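Local structure of small ribosomal subunit protein bS6 (Thermotoga maritima, 1VMB) at residues Val58-Met63 / Asp77-Tyr82; Phe25-Asn30 / Asn38-Val43; Arg19-Met24 / Phe83-Gln88. The protein probably binds 16S ribosomal RNA together with bS18, as a structural component of the small ribosomal subunit. One frame throughout, in Å; residues are numbered along the deposited sequence.

Interaction 1 of 3, residues Val58-Met63 / Asp77-Tyr82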
ATOM      1  N   VAL A  58       4.294   0.397  -8.177  1.00 24.06           N
ATOM      2  CA  VAL A  58       2.877   0.210  -7.839  1.00 25.21           C
ATOM      3  C   VAL A  58       2.477  -1.055  -8.616  1.00 26.41           C
ATOM      4  O   VAL A  58       2.638  -1.113  -9.841  1.00 27.90           O
ATOM      5  CB  VAL A  58       2.048   1.411  -8.238  1.00 25.56           C
ATOM      6  CG1 VAL A  58       0.586   1.163  -7.992  1.00 26.22           C
ATOM      7  CG2 VAL A  58       2.503   2.683  -7.464  1.00 27.52           C
ATOM      8  N   GLU A  59       2.069  -2.098  -7.892  1.00 25.91           N
ATOM      9  CA  GLU A  59       1.601  -3.341  -8.518  1.00 26.57           C
ATOM     10  C   GLU A  59       0.100  -3.409  -8.331  1.00 23.48           C
ATOM     11  O   GLU A  59      -0.372  -3.641  -7.207  1.00 21.20           O
ATOM     12  CB  GLU A  59       2.216  -4.603  -7.857  1.00 27.21           C
ATOM     13  CG  GLU A  59       3.726  -4.724  -7.992  1.00 31.05           C
ATOM     14  CD  GLU A  59       4.340  -5.989  -7.361  1.00 33.42           C
ATOM     15  OE1 GLU A  59       3.795  -6.551  -6.378  1.00 38.61           O
ATOM     16  OE2 GLU A  59       5.423  -6.395  -7.861  1.00 42.00           O
ATOM     17  N   ARG A  60      -0.640  -3.227  -9.405  1.00 23.13           N
ATOM     18  CA  ARG A  60      -2.097  -3.384  -9.381  1.00 23.80           C
ATOM     19  C   ARG A  60      -2.409  -4.859  -9.614  1.00 23.74           C
ATOM     20  O   ARG A  60      -2.441  -5.319 -10.751  1.00 24.63           O
ATOM     21  CB  ARG A  60      -2.779  -2.517 -10.435  1.00 24.76           C
ATOM     22  CG  ARG A  60      -2.730  -1.008 -10.081  1.00 25.07           C
ATOM     23  CD  ARG A  60      -3.713  -0.566  -9.022  1.00 28.17           C
ATOM     24  NE  ARG A  60      -5.088  -0.676  -9.495  1.00 27.23           N
ATOM     25  CZ  ARG A  60      -5.970  -1.585  -9.088  1.00 32.22           C
ATOM     26  NH1 ARG A  60      -5.651  -2.501  -8.171  1.00 29.32           N
ATOM     27  NH2 ARG A  60      -7.197  -1.599  -9.625  1.00 31.90           N
ATOM     28  N   MET A  61      -2.646  -5.594  -8.523  1.00 23.36           N
ATOM     29  CA  MET A  61      -2.887  -7.038  -8.618  1.00 25.94           C
ATOM     30  C   MET A  61      -4.303  -7.400  -9.075  1.00 24.72           C
ATOM     31  O   MET A  61      -4.536  -8.491  -9.616  1.00 25.34           O
ATOM     32  CB  MET A  61      -2.566  -7.717  -7.287  1.00 26.22           C
ATOM     33  CG  MET A  61      -1.144  -7.552  -6.851  1.00 29.07           C
ATOM     34  SD  MET A  61      -0.955  -8.281  -5.174  1.00 33.73           S
ATOM     35  CE  MET A  61       0.760  -8.808  -5.308  1.00 36.99           C
ATOM     36  N   GLY A  62      -5.222  -6.481  -8.903  1.00 25.07           N
ATOM     37  CA  GLY A  62      -6.579  -6.659  -9.368  1.00 25.09           C
ATOM     38  C   GLY A  62      -7.389  -7.520  -8.386  1.00 24.61           C
ATOM     39  O   GLY A  62      -6.993  -7.762  -7.249  1.00 22.76           O
ATOM     40  N   MET A  63      -8.550  -7.948  -8.861  1.00 24.12           N
ATOM     41  CA  MET A  63      -9.514  -8.663  -7.981  1.00 23.58           C
ATOM     42  C   MET A  63      -9.017 -10.068  -7.637  1.00 23.36           C
ATOM     43  O   MET A  63      -8.537 -10.817  -8.495  1.00 22.30           O
ATOM     44  CB  MET A  63     -10.916  -8.709  -8.646  1.00 23.46           C
ATOM     45  CG  MET A  63     -12.087  -8.932  -7.597  1.00 24.90           C
ATOM     46  SD  MET A  63     -12.455  -7.509  -6.555  1.00 27.70           S
ATOM     47  CE  MET A  63     -13.142  -6.363  -7.716  1.00 31.73           C
ATOM     48  N   ASP A  77      -9.958  -5.887  -4.322  1.00 22.00           N
ATOM     49  CA  ASP A  77      -9.036  -5.446  -5.387  1.00 22.80           C
ATOM     50  C   ASP A  77      -7.722  -5.090  -4.705  1.00 21.30           C
ATOM     51  O   ASP A  77      -7.678  -4.142  -3.942  1.00 24.05           O
ATOM     52  CB  ASP A  77      -9.652  -4.261  -6.124  1.00 22.17           C
ATOM     53  CG  ASP A  77      -8.835  -3.793  -7.286  1.00 27.10           C
ATOM     54  OD1 ASP A  77      -7.683  -4.236  -7.444  1.00 25.87           O
ATOM     55  OD2 ASP A  77      -9.314  -3.021  -8.164  1.00 25.22           O
ATOM     56  N   TYR A  78      -6.693  -5.874  -5.017  1.00 20.83           N
ATOM     57  CA  TYR A  78      -5.359  -5.741  -4.359  1.00 20.65           C
ATOM     58  C   TYR A  78      -4.437  -4.786  -5.101  1.00 22.06           C
ATOM     59  O   TYR A  78      -4.273  -4.898  -6.361  1.00 22.12           O
ATOM     60  CB  TYR A  78      -4.662  -7.099  -4.312  1.00 21.31           C
ATOM     61  CG  TYR A  78      -5.119  -8.128  -3.268  1.00 20.73           C
ATOM     62  CD1 TYR A  78      -6.385  -8.682  -3.315  1.00 21.45           C
ATOM     63  CD2 TYR A  78      -4.244  -8.641  -2.329  1.00 21.63           C
ATOM     64  CE1 TYR A  78      -6.750  -9.683  -2.469  1.00 20.53           C
ATOM     65  CE2 TYR A  78      -4.606  -9.673  -1.447  1.00 20.03           C
ATOM     66  CZ  TYR A  78      -5.873 -10.162  -1.490  1.00 20.72           C
ATOM     67  OH  TYR A  78      -6.290 -11.221  -0.698  1.00 22.46           O
ATOM     68  N   THR A  79      -3.733  -3.978  -4.304  1.00 22.92           N
ATOM     69  CA  THR A  79      -2.647  -3.171  -4.787  1.00 22.59           C
ATOM     70  C   THR A  79      -1.522  -3.261  -3.781  1.00 23.38           C
ATOM     71  O   THR A  79      -1.803  -3.276  -2.599  1.00 22.36           O
ATOM     72  CB  THR A  79      -3.067  -1.724  -4.904  1.00 22.86           C
ATOM     73  OG1 THR A  79      -4.210  -1.599  -5.742  1.00 21.98           O
ATOM     74  CG2 THR A  79      -2.014  -0.947  -5.556  1.00 20.41           C
ATOM     75  N   VAL A  80      -0.264  -3.328  -4.260  1.00 22.50           N
ATOM     76  CA  VAL A  80       0.900  -3.178  -3.353  1.00 22.42           C
ATOM     77  C   VAL A  80       1.740  -2.016  -3.847  1.00 23.02           C
ATOM     78  O   VAL A  80       1.972  -1.917  -5.079  1.00 22.55           O
ATOM     79  CB  VAL A  80       1.755  -4.397  -3.309  1.00 23.83           C
ATOM     80  CG1 VAL A  80       2.797  -4.254  -2.187  1.00 25.15           C
ATOM     81  CG2 VAL A  80       0.933  -5.668  -3.067  1.00 28.77           C
ATOM     82  N   ILE A  81       2.208  -1.154  -2.951  1.00 23.48           N
ATOM     83  CA  ILE A  81       3.044  -0.025  -3.328  1.00 22.37           C
ATOM     84  C   ILE A  81       4.342  -0.199  -2.574  1.00 23.69           C
ATOM     85  O   ILE A  81       4.265  -0.407  -1.365  1.00 22.18           O
ATOM     86  CB  ILE A  81       2.401   1.327  -2.961  1.00 22.93           C
ATOM     87  CG1 ILE A  81       1.135   1.528  -3.779  1.00 23.13           C
ATOM     88  CG2 ILE A  81       3.356   2.450  -3.225  1.00 25.47           C
ATOM     89  CD1 ILE A  81       0.321   2.754  -3.349  1.00 25.10           C
ATOM     90  N   TYR A  82       5.460  -0.137  -3.285  1.00 23.17           N
ATOM     91  CA  TYR A  82       6.786  -0.193  -2.715  1.00 23.72           C
ATOM     92  C   TYR A  82       7.336   1.198  -2.701  1.00 22.96           C
ATOM     93  O   TYR A  82       7.324   1.872  -3.742  1.00 21.92           O
ATOM     94  CB  TYR A  82       7.688  -1.095  -3.532  1.00 25.11           C
ATOM     95  CG  TYR A  82       7.160  -2.524  -3.571  1.00 24.81           C
ATOM     96  CD1 TYR A  82       7.500  -3.442  -2.598  1.00 31.04           C
ATOM     97  CD2 TYR A  82       6.266  -2.906  -4.542  1.00 29.31           C
ATOM     98  CE1 TYR A  82       6.981  -4.787  -2.632  1.00 29.02           C
ATOM     99  CE2 TYR A  82       5.755  -4.234  -4.613  1.00 29.04           C
ATOM    100  CZ  TYR A  82       6.111  -5.156  -3.649  1.00 30.65           C
ATOM    101  OH  TYR A  82       5.581  -6.457  -3.721  1.00 32.03           O
TER

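Interaction 2 of 3, residues Phe25-Asn30 / Asn38-Val43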
ATOM      1  N   PHE A  25      -2.884  -2.828   0.113  1.00 23.54           N
ATOM      2  CA  PHE A  25      -4.224  -2.463   0.536  1.00 23.05           C
ATOM      3  C   PHE A  25      -5.279  -3.085  -0.394  1.00 22.86           C
ATOM      4  O   PHE A  25      -5.002  -3.243  -1.591  1.00 23.83           O
ATOM      5  CB  PHE A  25      -4.391  -0.953   0.643  1.00 23.41           C
ATOM      6  CG  PHE A  25      -4.091  -0.189  -0.636  1.00 23.46           C
ATOM      7  CD1 PHE A  25      -2.782   0.147  -1.020  1.00 22.88           C
ATOM      8  CD2 PHE A  25      -5.112   0.240  -1.444  1.00 24.96           C
ATOM      9  CE1 PHE A  25      -2.563   0.826  -2.156  1.00 23.11           C
ATOM     10  CE2 PHE A  25      -4.876   0.925  -2.605  1.00 25.51           C
ATOM     11  CZ  PHE A  25      -3.592   1.230  -2.966  1.00 24.64           C
ATOM     12  N   ILE A  26      -6.461  -3.426   0.148  1.00 23.10           N
ATOM     13  CA  ILE A  26      -7.493  -4.132  -0.610  1.00 24.01           C
ATOM     14  C   ILE A  26      -8.761  -3.274  -0.579  1.00 23.50           C
ATOM     15  O   ILE A  26      -9.228  -2.923   0.477  1.00 22.30           O
ATOM     16  CB  ILE A  26      -7.774  -5.522   0.040  1.00 24.65           C
ATOM     17  CG1 ILE A  26      -6.475  -6.325   0.121  1.00 24.65           C
ATOM     18  CG2 ILE A  26      -8.841  -6.280  -0.679  1.00 26.78           C
ATOM     19  CD1 ILE A  26      -6.569  -7.631   0.838  1.00 26.13           C
ATOM     20  N   ILE A  27      -9.299  -2.959  -1.742  1.00 22.14           N
ATOM     21  CA  ILE A  27     -10.486  -2.169  -1.896  1.00 22.77           C
ATOM     22  C   ILE A  27     -11.669  -3.108  -2.085  1.00 21.96           C
ATOM     23  O   ILE A  27     -11.620  -4.157  -2.819  1.00 21.57           O
ATOM     24  CB  ILE A  27     -10.335  -1.169  -3.090  1.00 21.18           C
ATOM     25  CG1 ILE A  27      -9.084  -0.255  -2.930  1.00 23.08           C
ATOM     26  CG2 ILE A  27     -11.616  -0.382  -3.250  1.00 21.54           C
ATOM     27  CD1 ILE A  27      -8.725   0.562  -4.182  1.00 25.23           C
ATOM     28  N   ALA A  28     -12.751  -2.737  -1.417  1.00 23.71           N
ATOM     29  CA  ALA A  28     -13.990  -3.456  -1.489  1.00 22.11           C
ATOM     30  C   ALA A  28     -14.452  -3.618  -2.927  1.00 22.41           C
ATOM     31  O   ALA A  28     -14.363  -2.685  -3.774  1.00 23.76           O
ATOM     32  CB  ALA A  28     -15.053  -2.731  -0.699  1.00 23.53           C
ATOM     33  N   PRO A  29     -15.017  -4.776  -3.212  1.00 23.16           N
ATOM     34  CA  PRO A  29     -15.414  -5.066  -4.588  1.00 22.38           C
ATOM     35  C   PRO A  29     -16.683  -4.374  -5.092  1.00 22.69           C
ATOM     36  O   PRO A  29     -16.963  -4.452  -6.271  1.00 22.95           O
ATOM     37  CB  PRO A  29     -15.567  -6.588  -4.574  1.00 23.28           C
ATOM     38  CG  PRO A  29     -16.114  -6.835  -3.223  1.00 22.56           C
ATOM     39  CD  PRO A  29     -15.310  -5.917  -2.316  1.00 22.57           C
ATOM     40  N   ASN A  30     -17.428  -3.694  -4.217  1.00 22.63           N
ATOM     41  CA  ASN A  30     -18.603  -2.938  -4.621  1.00 21.97           C
ATOM     42  C   ASN A  30     -18.294  -1.463  -4.921  1.00 22.25           C
ATOM     43  O   ASN A  30     -19.181  -0.673  -5.171  1.00 22.00           O
ATOM     44  CB  ASN A  30     -19.707  -3.067  -3.579  1.00 23.33           C
ATOM     45  CG  ASN A  30     -19.319  -2.548  -2.231  1.00 24.05           C
ATOM     46  OD1 ASN A  30     -18.148  -2.264  -1.946  1.00 24.60           O
ATOM     47  ND2 ASN A  30     -20.313  -2.465  -1.351  1.00 28.59           N
ATOM     48  N   ASN A  38      -9.039   5.791  -8.586  1.00 22.80           N
ATOM     49  CA  ASN A  38      -8.852   7.056  -7.846  1.00 24.76           C
ATOM     50  C   ASN A  38      -8.317   6.831  -6.437  1.00 24.83           C
ATOM     51  O   ASN A  38      -7.488   7.622  -5.994  1.00 23.44           O
ATOM     52  CB  ASN A  38     -10.153   7.844  -7.729  1.00 25.26           C
ATOM     53  CG  ASN A  38     -10.677   8.329  -9.032  1.00 27.30           C
ATOM     54  OD1 ASN A  38     -10.026   8.203 -10.091  1.00 28.62           O
ATOM     55  ND2 ASN A  38     -11.924   8.858  -9.007  1.00 25.67           N
ATOM     56  N   LEU A  39      -8.794   5.802  -5.732  1.00 24.80           N
ATOM     57  CA  LEU A  39      -8.306   5.505  -4.362  1.00 25.44           C
ATOM     58  C   LEU A  39      -6.835   5.168  -4.422  1.00 24.66           C
ATOM     59  O   LEU A  39      -6.013   5.585  -3.575  1.00 24.80           O
ATOM     60  CB  LEU A  39      -9.086   4.361  -3.712  1.00 26.43           C
ATOM     61  CG  LEU A  39     -10.373   4.799  -2.973  1.00 30.01           C
ATOM     62  CD1 LEU A  39     -11.282   3.581  -2.780  1.00 31.78           C
ATOM     63  CD2 LEU A  39      -9.994   5.478  -1.609  1.00 33.75           C
ATOM     64  N   VAL A  40      -6.457   4.382  -5.421  1.00 23.74           N
ATOM     65  CA  VAL A  40      -5.022   4.105  -5.622  1.00 23.18           C
ATOM     66  C   VAL A  40      -4.204   5.399  -5.745  1.00 23.00           C
ATOM     67  O   VAL A  40      -3.136   5.528  -5.097  1.00 22.80           O
ATOM     68  CB  VAL A  40      -4.792   3.174  -6.808  1.00 23.59           C
ATOM     69  CG1 VAL A  40      -3.252   3.010  -7.034  1.00 24.19           C
ATOM     70  CG2 VAL A  40      -5.426   1.798  -6.516  1.00 23.98           C
ATOM     71  N   GLU A  41      -4.696   6.318  -6.545  1.00 21.83           N
ATOM     72  CA  GLU A  41      -4.033   7.615  -6.767  1.00 22.49           C
ATOM     73  C   GLU A  41      -3.967   8.398  -5.454  1.00 21.74           C
ATOM     74  O   GLU A  41      -2.940   9.053  -5.183  1.00 21.94           O
ATOM     75  CB  GLU A  41      -4.709   8.337  -7.887  1.00 23.60           C
ATOM     76  CG  GLU A  41      -4.577   7.672  -9.262  1.00 23.52           C
ATOM     77  CD  GLU A  41      -3.124   7.448  -9.682  1.00 30.02           C
ATOM     78  OE1 GLU A  41      -2.275   8.346  -9.473  1.00 28.73           O
ATOM     79  OE2 GLU A  41      -2.813   6.342 -10.199  1.00 32.40           O
ATOM     80  N   ARG A  42      -4.996   8.286  -4.610  1.00 21.42           N
ATOM     81  CA  ARG A  42      -4.990   9.006  -3.344  1.00 21.21           C
ATOM     82  C   ARG A  42      -3.922   8.425  -2.431  1.00 22.19           C
ATOM     83  O   ARG A  42      -3.174   9.172  -1.794  1.00 21.93           O
ATOM     84  CB  ARG A  42      -6.336   8.938  -2.656  1.00 19.74           C
ATOM     85  CG  ARG A  42      -7.375   9.705  -3.389  1.00 21.82           C
ATOM     86  CD  ARG A  42      -8.671   9.700  -2.593  1.00 25.26           C
ATOM     87  NE  ARG A  42      -9.740  10.458  -3.238  1.00 26.99           N
ATOM     88  CZ  ARG A  42     -10.673   9.850  -3.948  1.00 29.68           C
ATOM     89  NH1 ARG A  42     -10.638   8.501  -4.101  1.00 32.53           N
ATOM     90  NH2 ARG A  42     -11.634  10.529  -4.506  1.00 25.84           N
ATOM     91  N   VAL A  43      -3.825   7.092  -2.398  1.00 21.52           N
ATOM     92  CA  VAL A  43      -2.760   6.474  -1.587  1.00 21.79           C
ATOM     93  C   VAL A  43      -1.385   6.933  -2.046  1.00 21.33           C
ATOM     94  O   VAL A  43      -0.538   7.265  -1.201  1.00 22.27           O
ATOM     95  CB  VAL A  43      -2.915   4.915  -1.501  1.00 22.08           C
ATOM     96  CG1 VAL A  43      -1.753   4.316  -0.792  1.00 22.71           C
ATOM     97  CG2 VAL A  43      -4.219   4.493  -0.784  1.00 24.07           C
TER

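Interaction 3 of 3, residues Arg19-Met24 / Phe83-Gln88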
ATOM      1  N   ARG A  19      14.790   3.891   4.185  1.00 27.87           N
ATOM      2  CA  ARG A  19      14.232   2.608   4.548  1.00 26.14           C
ATOM      3  C   ARG A  19      13.256   2.256   3.484  1.00 24.15           C
ATOM      4  O   ARG A  19      12.643   3.167   2.906  1.00 24.34           O
ATOM      5  CB  ARG A  19      13.551   2.757   5.903  1.00 24.56           C
ATOM      6  CG  ARG A  19      14.530   3.107   7.053  1.00 27.56           C
ATOM      7  CD  ARG A  19      13.825   3.283   8.401  1.00 29.05           C
ATOM      8  NE  ARG A  19      14.775   3.603   9.467  1.00 29.96           N
ATOM      9  CZ  ARG A  19      14.432   3.829  10.739  1.00 32.27           C
ATOM     10  NH1 ARG A  19      13.166   3.766  11.108  1.00 34.32           N
ATOM     11  NH2 ARG A  19      15.368   4.076  11.646  1.00 35.94           N
ATOM     12  N   ILE A  20      13.058   0.954   3.248  1.00 22.20           N
ATOM     13  CA  ILE A  20      12.195   0.489   2.177  1.00 21.59           C
ATOM     14  C   ILE A  20      10.968  -0.174   2.777  1.00 21.30           C
ATOM     15  O   ILE A  20      11.103  -1.020   3.648  1.00 23.10           O
ATOM     16  CB  ILE A  20      12.968  -0.546   1.248  1.00 21.23           C
ATOM     17  CG1 ILE A  20      14.240   0.044   0.646  1.00 21.59           C
ATOM     18  CG2 ILE A  20      12.078  -1.099   0.132  1.00 23.20           C
ATOM     19  CD1 ILE A  20      15.153  -0.972  -0.013  1.00 23.40           C
ATOM     20  N   TYR A  21       9.794   0.199   2.283  1.00 22.47           N
ATOM     21  CA  TYR A  21       8.515  -0.347   2.748  1.00 22.33           C
ATOM     22  C   TYR A  21       7.655  -0.898   1.664  1.00 22.95           C
ATOM     23  O   TYR A  21       7.800  -0.514   0.511  1.00 23.41           O
ATOM     24  CB  TYR A  21       7.736   0.795   3.405  1.00 22.93           C
ATOM     25  CG  TYR A  21       8.430   1.294   4.639  1.00 23.08           C
ATOM     26  CD1 TYR A  21       9.398   2.316   4.555  1.00 24.72           C
ATOM     27  CD2 TYR A  21       8.155   0.765   5.876  1.00 24.89           C
ATOM     28  CE1 TYR A  21      10.061   2.780   5.683  1.00 24.21           C
ATOM     29  CE2 TYR A  21       8.819   1.215   6.993  1.00 26.49           C
ATOM     30  CZ  TYR A  21       9.773   2.218   6.906  1.00 25.12           C
ATOM     31  OH  TYR A  21      10.447   2.651   8.056  1.00 28.44           O
ATOM     32  N   GLU A  22       6.824  -1.882   2.030  1.00 21.03           N
ATOM     33  CA  GLU A  22       5.676  -2.281   1.200  1.00 22.39           C
ATOM     34  C   GLU A  22       4.415  -1.953   1.942  1.00 23.38           C
ATOM     35  O   GLU A  22       4.330  -2.107   3.157  1.00 22.73           O
ATOM     36  CB  GLU A  22       5.733  -3.743   0.776  0.50 22.08           C
ATOM     37  CG  GLU A  22       5.526  -4.688   1.915  0.50 19.96           C
ATOM     38  CD  GLU A  22       5.403  -6.127   1.505  0.50 20.80           C
ATOM     39  OE1 GLU A  22       6.050  -6.594   0.525  0.50 19.25           O
ATOM     40  OE2 GLU A  22       4.622  -6.796   2.195  0.50 19.04           O
ATOM     41  N   SER A  23       3.408  -1.524   1.185  1.00 22.44           N
ATOM     42  CA  SER A  23       2.061  -1.387   1.739  1.00 23.61           C
ATOM     43  C   SER A  23       1.081  -1.973   0.785  1.00 23.97           C
ATOM     44  O   SER A  23       1.002  -1.538  -0.376  1.00 25.03           O
ATOM     45  CB  SER A  23       1.693   0.090   2.001  1.00 23.46           C
ATOM     46  OG  SER A  23       0.509   0.170   2.788  1.00 24.45           O
ATOM     47  N   MET A  24       0.349  -2.989   1.256  1.00 23.89           N
ATOM     48  CA  MET A  24      -0.662  -3.684   0.454  1.00 23.85           C
ATOM     49  C   MET A  24      -1.979  -3.226   1.000  1.00 23.83           C
ATOM     50  O   MET A  24      -2.189  -3.245   2.237  1.00 24.02           O
ATOM     51  CB  MET A  24      -0.554  -5.212   0.574  0.50 23.92           C
ATOM     52  CG  MET A  24      -1.556  -5.975  -0.311  0.50 23.18           C
ATOM     53  SD  MET A  24      -1.627  -7.743   0.019  0.50 24.45           S
ATOM     54  CE  MET A  24      -3.028  -7.720   1.110  0.50 25.83           C
ATOM     55  N   PHE A  83       7.787   1.639  -1.533  1.00 23.44           N
ATOM     56  CA  PHE A  83       8.300   3.008  -1.406  1.00 22.49           C
ATOM     57  C   PHE A  83       9.452   3.113  -0.407  1.00 23.22           C
ATOM     58  O   PHE A  83       9.702   2.218   0.385  1.00 22.10           O
ATOM     59  CB  PHE A  83       7.184   3.997  -1.032  1.00 23.41           C
ATOM     60  CG  PHE A  83       6.586   3.772   0.332  1.00 23.31           C
ATOM     61  CD1 PHE A  83       5.559   2.878   0.490  1.00 25.40           C
ATOM     62  CD2 PHE A  83       6.996   4.515   1.442  1.00 24.65           C
ATOM     63  CE1 PHE A  83       4.947   2.699   1.724  1.00 23.82           C
ATOM     64  CE2 PHE A  83       6.377   4.312   2.697  1.00 23.56           C
ATOM     65  CZ  PHE A  83       5.384   3.399   2.828  1.00 25.19           C
ATOM     66  N   ARG A  84      10.133   4.241  -0.419  1.00 24.21           N
ATOM     67  CA  ARG A  84      11.261   4.455   0.527  1.00 24.46           C
ATOM     68  C   ARG A  84      11.027   5.793   1.204  1.00 25.20           C
ATOM     69  O   ARG A  84      10.537   6.753   0.595  1.00 23.41           O
ATOM     70  CB  ARG A  84      12.644   4.378  -0.148  1.00 25.91           C
ATOM     71  CG  ARG A  84      12.838   5.145  -1.352  1.00 25.62           C
ATOM     72  CD  ARG A  84      14.061   4.706  -2.229  1.00 28.46           C
ATOM     73  NE  ARG A  84      14.116   3.257  -2.345  1.00 32.66           N
ATOM     74  CZ  ARG A  84      14.806   2.605  -3.264  1.00 37.38           C
ATOM     75  NH1 ARG A  84      15.482   3.269  -4.210  1.00 41.86           N
ATOM     76  NH2 ARG A  84      14.791   1.280  -3.270  1.00 37.37           N
ATOM     77  N   CYS A  85      11.349   5.835   2.488  1.00 23.82           N
ATOM     78  CA  CYS A  85      11.271   7.053   3.213  1.00 24.82           C
ATOM     79  C   CYS A  85      12.148   6.905   4.456  1.00 24.50           C
ATOM     80  O   CYS A  85      12.751   5.881   4.651  1.00 24.11           O
ATOM     81  CB  CYS A  85       9.831   7.351   3.562  1.00 25.34           C
ATOM     82  SG  CYS A  85       9.150   6.178   4.767  1.00 26.32           S
ATOM     83  N   ASP A  86      12.211   7.952   5.269  1.00 25.18           N
ATOM     84  CA  ASP A  86      13.046   7.960   6.472  1.00 25.49           C
ATOM     85  C   ASP A  86      12.423   7.296   7.683  1.00 25.89           C
ATOM     86  O   ASP A  86      13.052   7.227   8.750  1.00 25.27           O
ATOM     87  CB  ASP A  86      13.470   9.391   6.814  1.00 26.68           C
ATOM     88  CG  ASP A  86      12.317  10.297   7.279  1.00 27.78           C
ATOM     89  OD1 ASP A  86      11.141   9.869   7.505  1.00 24.36           O
ATOM     90  OD2 ASP A  86      12.559  11.536   7.425  1.00 26.43           O
ATOM     91  N   GLY A  87      11.221   6.796   7.491  1.00 26.50           N
ATOM     92  CA  GLY A  87      10.467   6.054   8.499  1.00 27.82           C
ATOM     93  C   GLY A  87       9.795   6.916   9.554  1.00 27.81           C
ATOM     94  O   GLY A  87       9.243   6.377  10.537  1.00 28.71           O
ATOM     95  N   GLN A  88       9.823   8.228   9.369  1.00 27.47           N
ATOM     96  CA  GLN A  88       9.393   9.134  10.468  1.00 27.15           C
ATOM     97  C   GLN A  88       7.926   9.560  10.340  1.00 26.77           C
ATOM     98  O   GLN A  88       7.325  10.053  11.317  1.00 26.48           O
ATOM     99  CB  GLN A  88      10.280  10.370  10.540  1.00 27.60           C
ATOM    100  CG  GLN A  88      11.741  10.090  10.855  1.00 28.98           C
ATOM    101  CD  GLN A  88      11.910   9.003  11.885  1.00 30.78           C
ATOM    102  OE1 GLN A  88      11.757   9.250  13.072  1.00 33.34           O
ATOM    103  NE2 GLN A  88      12.247   7.792  11.438  1.00 32.74           N
TER

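Interaction 1 of 3, residues Val58-Met63 / Asp77-Tyr82
R60 reaches diagonally past its partner T79 to D77 on the neighbouring antiparallel strand, in a salt bridge that uses both terminal nitrogens, one to each carboxylate oxygen. NH1 of R60 lies 2.8 Å from OD1 of D77, in the guanidinium plane but above that of the carboxylate, while NH2 of R60 reaches OD2 of D77 on its syn side at 2.9 Å. The two planes are turned 41° apart. With chi2 and chi3 both bent (-77° and -67°), the arginine chain curls back over T79, whose OG1 takes a weak bond from NH1. This is the tight part of the contact, on the side where helix 33-51 packs: R36 also bridges to D77, and E37 to R60. On the same face CG2 of V58 lies 4.1 Å from CG1 of I81. The other face is looser. There SD of M61, an exposed residue, rests 3.9 Å from CG2 of V80 and stands obliquely to the Y78 ring in a Met-aromatic contact, and the carboxylate of E59, which K57 pairs, lies at the edge of the Y82 ring. E59 and V80 exchange two backbone hydrogen bonds; farther along, N of G62 donates to O of Y78 at 3.1 Å, and the weaker bond from N of M61 goes to the same oxygen. M61 and G62 thus both face Y78: a classic beta bulge.

Interaction 2 of 3, residues Phe25-Asn30 / Asn38-Val43
The F25 ring carries V43 on one face and V40 at its edge. CG2 of V43 stands 4.1 Å from the ring centroid and only 16° off the normal, a CH-pi contact displaced toward the rim. CG1, the other branch of V43, reaches CE1 of F25 at 3.8 Å; both branches lie on the same side of the ring, CG2 over it near CZ and CG1 out by CE1, and the two side chains meet tip to tip. V40 comes in at about a right angle to the phenylalanine, and its CG2 lies 4.0 Å from CZ of F25. The ring stands up toward the helix with CG between the backbone N and the carbonyl carbon (chi1 57°), the crowded position. An alanine here would probably open a gap beneath the helix, since V43 would lose the ring it lies on and CG2 of V40 its neighbour at the edge.

Beside the ring lies I27, two residues on and the next to face the helix. Its CD1 touches CB of L39 at 3.8 Å and its CG2 meets CD1 of L39 at 4.0 Å; CG2 of V40 lies 4.2 Å from CD1 of I27. No hydrogen bond crosses this wholly apolar contact.

The axes of helix segment 38-43 and strand 25-27 come within 10.5 Å, at 152° between their directions. F25 also packs on T79 of strand 73-85 and on I103 and W106 of strand 103-110, while V43 touches I81 and, on helix 91-98, L93, F96 and Y97.

Interaction 3 of 3, residues Arg19-Met24 / Phe83-Gln88
R19 and Y21 form hydrogen-bonded antiparallel pairs with C85 and F83, each closed by two backbone bonds, and I20 faces R84 between them as a non-hydrogen-bonded pair; the straightest bond runs from N of Y21 to O of F83 (2.8 Å, 175°). CB of Y21 sits over one face of the F83 ring, 3.8 Å from its centroid. CG of F83 lies between the backbone N and the carbonyl carbon (chi1 66°), which begins the turn that brings the ring under this CB. The rings themselves are nearly parallel, 21° apart, but barely overlap. CB of S23 lies at the edge of the F83 ring, and SG of C85 comes obliquely to the Y21 ring, 3.6 Å from CE1. L90 packs against Y21, F83 and C85. These are the two central strands of the four-stranded antiparallel sheet of the S6 fold, 19-27 and 73-85. Past C85 the chain leaves the sheet through an Asx turn, in which OD1 of D86 accepts from N of Q88 at 2.8 Å. G87, with positive phi, passes its CA 3.4 Å from OH of Y21, where a CB would come too close to that hydroxyl and to NH1 of R19. The extended R19 chain runs alongside this turn, one face of its guanidinium toward O of D86. On the opposite face of the sheet I20 and R84 lie side by side, the guanidinium of R84 paired with E118 and D56.

In the fold
All three contacts involve one antiparallel sheet, ordered 54-66, 73-85, 19-27, 103-110; interaction 2 alone adds helix 33-51. Interaction 1 joins an outer strand to strand 73-85, interaction 3 joins the C-terminal end of that strand, 83-85, to strand 19-27, and interaction 2 sets the helix on strand 19-27. The centres of interactions 1 and 2 lie about 9 Å apart, and the two contacts touch through a probable backbone hydrogen bond, N of D77 to O of I27 at 2.8 Å. Interactions 2 and 3, whose centres are about 19 Å apart, lie on opposite sides of the chain's centre. Along the chain interaction 2 closes before interaction 1 opens, and interaction 3 encloses both, so the pairing of 19-27 with 73-85 closes a loop that contains helix 33-51 and strand 54-66.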